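Local coordinates for beta-glucoside phosphorylase BglX (PDB 5VQE), which cleaves beta-glucosides, probably by phosphorolysis with release of a glucose phosphate, as a phosphorylase of glycoside hydrolase family 3, at residues Arg163-Asp168 with Arg174-Tyr179; Ala474-Ser479 with Pro514-Asp519. All blocks are in the same frame, centred on the assembly; numbering follows the deposited sequence.

In the fold
Contact 1 lies in the family 3 N-terminal domain of the TIM-barrel clan, where the loop carrying R163-D168 packs against helix 169-184. Contact 2 belongs to the second, mixed-sheet part of the chain, where the end of strand 469-475 meets the loop after strand 506-510. Their centres are about 20 Å apart, yet they touch: CD of R163 packs on CG1 of V478 at 3.7 Å, where the two parts of the chain face each other. R163 also hydrogen-bonds the bound 2-deoxy-2-fluoroglucose, so this junction adjoins the sugar pocket. On the helix side of contact 1, the side chain of Y179 stays about 10 Å from the sugar.

Contact 1. Residues Arg163-Asp168 with Arg174-Tyr179; sequences RTYGSD and RMAKAY
The Y165 ring carries most of this contact, packing one face against M175 of helix 169-184. CB of M175 sits almost on the ring normal, 10° off it and 3.5 Å from the ring centroid, a CH-pi contact squarely over the face. With CG of Y165 anti to its carbonyl carbon (chi1 -63°), the ring reaches from the loop to the helix. M175 bends at chi2 (-76°), which carries its sulfur off the centre of the ring: SD ends 5.2 Å from the centroid in an oblique Met-aromatic contact.

The remaining van der Waals touches lie toward the phenol end. CE2 of Y165 makes an apolar contact with CB of A176 at 4.3 Å, and OH of Y165 rests 3.7 Å from CB of Y179, the two tyrosine side chains crossing at about a right angle. The hydroxyl of Y179 is hydrogen-bonded to O of L93 and to OG1 of T144.

Of the polar bonds, one stays within the loop and one runs to the start of the helix. OG1 of T164 accepts from N of G166 at 3.0 Å, an ST turn that shapes the chain around Y165. OD2 of D168, the N-cap, receives N of R171.

The whole is a buried join between a loop and the helix it leads into, in the TIM-barrel-clan domain of family 3; the same loop carries R163, which hydrogen-bonds the bound sugar.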
loop_
_atom_site.group_PDB
_atom_site.type_symbol
_atom_site.label_atom_id
_atom_site.label_comp_id
_atom_site.label_asym_id
_atom_site.label_seq_id
_atom_site.Cartn_x
_atom_site.Cartn_y
_atom_site.Cartn_z
ATOM N N ARG A 163 3.006 3.897 4.283
ATOM C CA ARG A 163 2.920 2.738 3.401
ATOM C C ARG A 163 4.280 2.104 3.150
ATOM O O ARG A 163 4.337 0.991 2.608
ATOM C CB ARG A 163 2.279 3.128 2.067
ATOM C CG ARG A 163 0.826 3.593 2.176
ATOM C CD ARG A 163 0.322 4.091 0.832
ATOM N NE ARG A 163 -0.009 3.008 -0.087
ATOM C CZ ARG A 163 -0.044 3.133 -1.410
ATOM N NH1 ARG A 163 0.248 4.299 -1.982
ATOM N NH2 ARG A 163 -0.354 2.091 -2.165
ATOM N N THR A 164 5.362 2.780 3.519
ATOM C CA THR A 164 6.715 2.282 3.341
ATOM C C THR A 164 7.249 1.710 4.648
ATOM O O THR A 164 6.689 1.910 5.729
ATOM C CB THR A 164 7.664 3.391 2.861
ATOM O OG1 THR A 164 7.995 4.249 3.961
ATOM C CG2 THR A 164 7.055 4.218 1.741
ATOM N N TYR A 165 8.368 0.998 4.531
ATOM C CA TYR A 165 9.156 0.571 5.673
ATOM C C TYR A 165 10.167 1.632 6.095
ATOM O O TYR A 165 11.173 1.312 6.740
ATOM C CB TYR A 165 9.866 -0.753 5.363
ATOM C CG TYR A 165 8.910 -1.892 5.109
ATOM C CD1 TYR A 165 8.056 -2.342 6.108
ATOM C CD2 TYR A 165 8.848 -2.511 3.869
ATOM C CE1 TYR A 165 7.168 -3.375 5.879
ATOM C CE2 TYR A 165 7.961 -3.551 3.635
ATOM C CZ TYR A 165 7.125 -3.971 4.641
ATOM O OH TYR A 165 6.240 -4.993 4.407
ATOM N N GLY A 166 9.912 2.890 5.754
ATOM C CA GLY A 166 10.745 3.983 6.204
ATOM C C GLY A 166 11.739 4.438 5.160
ATOM O O GLY A 166 11.510 4.275 3.959
ATOM N N SER A 167 12.856 5.004 5.609
ATOM C CA SER A 167 13.784 5.682 4.715
ATOM C C SER A 167 15.143 5.002 4.624
ATOM O O SER A 167 16.040 5.541 3.970
ATOM C CB SER A 167 13.960 7.134 5.163
ATOM O OG SER A 167 14.458 7.200 6.488
ATOM N N ASP A 168 15.328 3.837 5.251
ATOM C CA ASP A 168 16.612 3.148 5.200
ATOM C C ASP A 168 16.556 1.985 4.218
ATOM O O ASP A 168 15.852 0.995 4.483
ATOM C CB ASP A 168 17.014 2.643 6.584
ATOM C CG ASP A 168 18.346 1.907 6.562
ATOM O OD1 ASP A 168 19.368 2.535 6.224
ATOM O OD2 ASP A 168 18.374 0.697 6.858
ATOM N N ARG A 174 15.214 -5.848 4.149
ATOM C CA ARG A 174 14.932 -6.879 5.151
ATOM C C ARG A 174 13.435 -7.119 5.282
ATOM O O ARG A 174 12.962 -8.263 5.266
ATOM C CB ARG A 174 15.481 -6.478 6.526
ATOM C CG ARG A 174 16.971 -6.381 6.656
ATOM C CD ARG A 174 17.390 -6.443 8.130
ATOM N NE ARG A 174 17.005 -5.278 8.932
ATOM C CZ ARG A 174 17.665 -4.120 8.947
ATOM N NH1 ARG A 174 18.736 -3.938 8.171
ATOM N NH2 ARG A 174 17.247 -3.131 9.729
ATOM N N MET A 175 12.677 -6.038 5.443
ATOM C CA MET A 175 11.254 -6.147 5.732
ATOM C C MET A 175 10.489 -6.676 4.527
ATOM O O MET A 175 9.602 -7.525 4.668
ATOM C CB MET A 175 10.718 -4.780 6.158
ATOM C CG MET A 175 11.322 -4.250 7.452
ATOM S SD MET A 175 10.608 -5.093 8.868
ATOM C CE MET A 175 11.657 -4.527 10.223
ATOM N N ALA A 176 10.813 -6.180 3.336
ATOM C CA ALA A 176 10.097 -6.612 2.139
ATOM C C ALA A 176 10.357 -8.083 1.833
ATOM O O ALA A 176 9.445 -8.808 1.425
ATOM C CB ALA A 176 10.495 -5.740 0.952
ATOM N N LYS A 177 11.596 -8.547 2.008
ATOM C CA LYS A 177 11.870 -9.967 1.799
ATOM C C LYS A 177 11.071 -10.827 2.770
ATOM O O LYS A 177 10.566 -11.897 2.399
ATOM C CB LYS A 177 13.360 -10.254 1.970
ATOM C CG LYS A 177 14.262 -9.786 0.842
ATOM C CD LYS A 177 15.682 -10.275 1.145
ATOM C CE LYS A 177 16.703 -9.855 0.119
ATOM N NZ LYS A 177 18.071 -10.301 0.542
ATOM N N ALA A 178 10.969 -10.380 4.021
ATOM C CA ALA A 178 10.199 -11.102 5.028
ATOM C C ALA A 178 8.708 -11.097 4.710
ATOM O O ALA A 178 8.033 -12.124 4.864
ATOM C CB ALA A 178 10.446 -10.499 6.405
ATOM N N TYR A 179 8.166 -9.949 4.293
ATOM C CA TYR A 179 6.774 -9.912 3.860
ATOM C C TYR A 179 6.541 -10.956 2.778
ATOM O O TYR A 179 5.576 -11.731 2.832
ATOM C CB TYR A 179 6.406 -8.508 3.358
ATOM C CG TYR A 179 4.987 -8.389 2.815
ATOM C CD1 TYR A 179 4.690 -8.772 1.512
ATOM C CD2 TYR A 179 3.949 -7.892 3.601
ATOM C CE1 TYR A 179 3.403 -8.670 1.002
ATOM C CE2 TYR A 179 2.646 -7.789 3.094
ATOM C CZ TYR A 179 2.387 -8.182 1.794
ATOM O OH TYR A 179 1.118 -8.097 1.262
#

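Contact 2. Residues Ala474-Ser479 with Pro514-Asp519; sequences ANFKVS and PYHLVD
This is a small, buried contact at the end of a strand, with one histidine and one water doing most of the work. Strand 469-475 of the mixed sheet runs out at N475, and H516, on a short 3-10 segment in the loop between strands 506-510 and 525-528, points its imidazole at the chain there.

The water is held by both sides. It lies at the edge of the imidazole, in the ring plane, 2.7 Å from NE2 of H516, and it accepts from N of F476 at 2.8 Å. Its third bond, to O of A474 at 3.2 Å, is weak, with the water as donor. Two backbone polar groups at the strand end thus share one solvent molecule with the imidazole, which helps fix the turn of that ring.

Van der Waals packing surrounds this bridge. CB of A474 approaches CD2 of H516 at 3.9 Å. With CG of F476 anti to its carbonyl carbon (chi1 -76°), the phenyl lies beside the imidazole, its CD2 3.8 Å from NE2 of H516. The two rings meet obliquely, their planes at 75° and their centroids 5.5 Å apart. CB of F476 sits at the in-plane edge of the imidazole, 3.9 Å from CE1 of H516.

Beyond the contact, A474 is paired with L509 and F511 through the backbone. The arrangement is a water-bridged join between the C-terminal end of strand 469-475, with the residue after it, and the loop that follows the neighbouring parallel strand 506-510, in the mixed six-stranded sheet of the second part of the chain.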
loop_
_atom_site.group_PDB
_atom_site.type_symbol
_atom_site.label_atom_id
_atom_site.label_comp_id
_atom_site.label_asym_id
_atom_site.label_seq_id
_atom_site.Cartn_x
_atom_site.Cartn_y
_atom_site.Cartn_z
ATOM N N ALA A 474 -3.975 12.386 16.495
ATOM C CA ALA A 474 -3.784 12.802 15.111
ATOM C C ALA A 474 -3.801 11.579 14.203
ATOM O O ALA A 474 -2.995 10.659 14.381
ATOM C CB ALA A 474 -2.468 13.561 14.951
ATOM N N ASN A 475 -4.714 11.580 13.219
ATOM C CA ASN A 475 -4.821 10.499 12.233
ATOM C C ASN A 475 -4.980 11.128 10.846
ATOM O O ASN A 475 -6.093 11.300 10.350
ATOM C CB ASN A 475 -5.991 9.570 12.556
ATOM C CG ASN A 475 -6.156 8.466 11.537
ATOM O OD1 ASN A 475 -5.175 7.929 11.030
ATOM N ND2 ASN A 475 -7.398 8.123 11.228
ATOM N N PHE A 476 -3.857 11.469 10.214
ATOM C CA PHE A 476 -3.854 11.971 8.839
ATOM C C PHE A 476 -3.346 10.852 7.939
ATOM O O PHE A 476 -2.137 10.627 7.821
ATOM C CB PHE A 476 -3.038 13.253 8.734
ATOM C CG PHE A 476 -3.775 14.443 9.275
ATOM C CD1 PHE A 476 -4.457 15.298 8.426
ATOM C CD2 PHE A 476 -3.853 14.658 10.643
ATOM C CE1 PHE A 476 -5.172 16.379 8.931
ATOM C CE2 PHE A 476 -4.571 15.735 11.154
ATOM C CZ PHE A 476 -5.231 16.591 10.294
ATOM N N LYS A 477 -4.291 10.153 7.319
ATOM C CA LYS A 477 -4.026 8.897 6.641
ATOM C C LYS A 477 -3.765 9.138 5.164
ATOM O O LYS A 477 -4.219 10.130 4.584
ATOM C CB LYS A 477 -5.207 7.938 6.805
ATOM C CG LYS A 477 -6.465 8.368 6.057
ATOM N N VAL A 478 -3.018 8.212 4.562
ATOM C CA VAL A 478 -2.810 8.235 3.123
ATOM C C VAL A 478 -4.112 7.890 2.416
ATOM O O VAL A 478 -4.872 7.014 2.855
ATOM C CB VAL A 478 -1.698 7.252 2.719
ATOM C CG1 VAL A 478 -1.572 7.215 1.204
ATOM C CG2 VAL A 478 -0.369 7.631 3.362
ATOM N N SER A 479 -4.365 8.561 1.297
ATOM C CA SER A 479 -5.508 8.219 0.460
ATOM C C SER A 479 -5.306 8.821 -0.923
ATOM O O SER A 479 -4.909 9.986 -1.045
ATOM C CB SER A 479 -6.820 8.716 1.081
ATOM O OG SER A 479 -7.929 8.055 0.503
ATOM N N PRO A 514 4.239 10.122 10.567
ATOM C CA PRO A 514 5.291 10.252 11.583
ATOM C C PRO A 514 5.953 11.619 11.630
ATOM O O PRO A 514 6.821 11.835 12.482
ATOM C CB PRO A 514 6.303 9.186 11.154
ATOM C CG PRO A 514 6.173 9.206 9.655
ATOM C CD PRO A 514 4.714 9.374 9.389
ATOM N N TYR A 515 5.568 12.545 10.753
ATOM C CA TYR A 515 6.268 13.816 10.604
ATOM C C TYR A 515 5.501 14.997 11.189
ATOM O O TYR A 515 5.790 16.143 10.831
ATOM C CB TYR A 515 6.550 14.084 9.128
ATOM C CG TYR A 515 7.378 13.010 8.465
ATOM C CD1 TYR A 515 6.858 12.246 7.440
ATOM C CD2 TYR A 515 8.673 12.753 8.882
ATOM C CE1 TYR A 515 7.614 11.265 6.831
ATOM C CE2 TYR A 515 9.433 11.780 8.287
ATOM C CZ TYR A 515 8.901 11.036 7.262
ATOM O OH TYR A 515 9.665 10.049 6.674
ATOM N N HIS A 516 4.534 14.759 12.082
ATOM C CA HIS A 516 3.681 15.863 12.520
ATOM C C HIS A 516 4.428 16.903 13.347
ATOM O O HIS A 516 3.916 18.015 13.518
ATOM C CB HIS A 516 2.483 15.338 13.307
ATOM C CG HIS A 516 1.369 14.840 12.444
ATOM N ND1 HIS A 516 0.962 15.493 11.301
ATOM C CD2 HIS A 516 0.579 13.748 12.557
ATOM C CE1 HIS A 516 -0.034 14.824 10.748
ATOM N NE2 HIS A 516 -0.290 13.763 11.493
ATOM N N LEU A 517 5.626 16.600 13.850
ATOM C CA LEU A 517 6.417 17.661 14.459
ATOM C C LEU A 517 6.688 18.805 13.483
ATOM O O LEU A 517 7.100 19.884 13.924
ATOM C CB LEU A 517 7.730 17.098 15.000
ATOM C CG LEU A 517 7.636 16.337 16.331
ATOM C CD1 LEU A 517 8.950 15.658 16.665
ATOM C CD2 LEU A 517 7.212 17.253 17.499
ATOM N N VAL A 518 6.468 18.592 12.180
ATOM C CA VAL A 518 6.552 19.676 11.200
ATOM C C VAL A 518 5.545 20.768 11.524
ATOM O O VAL A 518 5.835 21.964 11.394
ATOM C CB VAL A 518 6.327 19.121 9.777
ATOM C CG1 VAL A 518 6.023 20.249 8.781
ATOM C CG2 VAL A 518 7.535 18.326 9.314
ATOM N N ASP A 519 4.340 20.378 11.924
ATOM C CA ASP A 519 3.261 21.328 12.140
ATOM C C ASP A 519 3.004 21.625 13.614
ATOM O O ASP A 519 2.293 22.592 13.913
ATOM C CB ASP A 519 1.979 20.813 11.477
ATOM C CG ASP A 519 2.028 20.924 9.959
ATOM O OD1 ASP A 519 2.366 22.018 9.457
ATOM O OD2 ASP A 519 1.746 19.925 9.267
HETATM O O HOH W 1 -1.449 11.298 11.677
#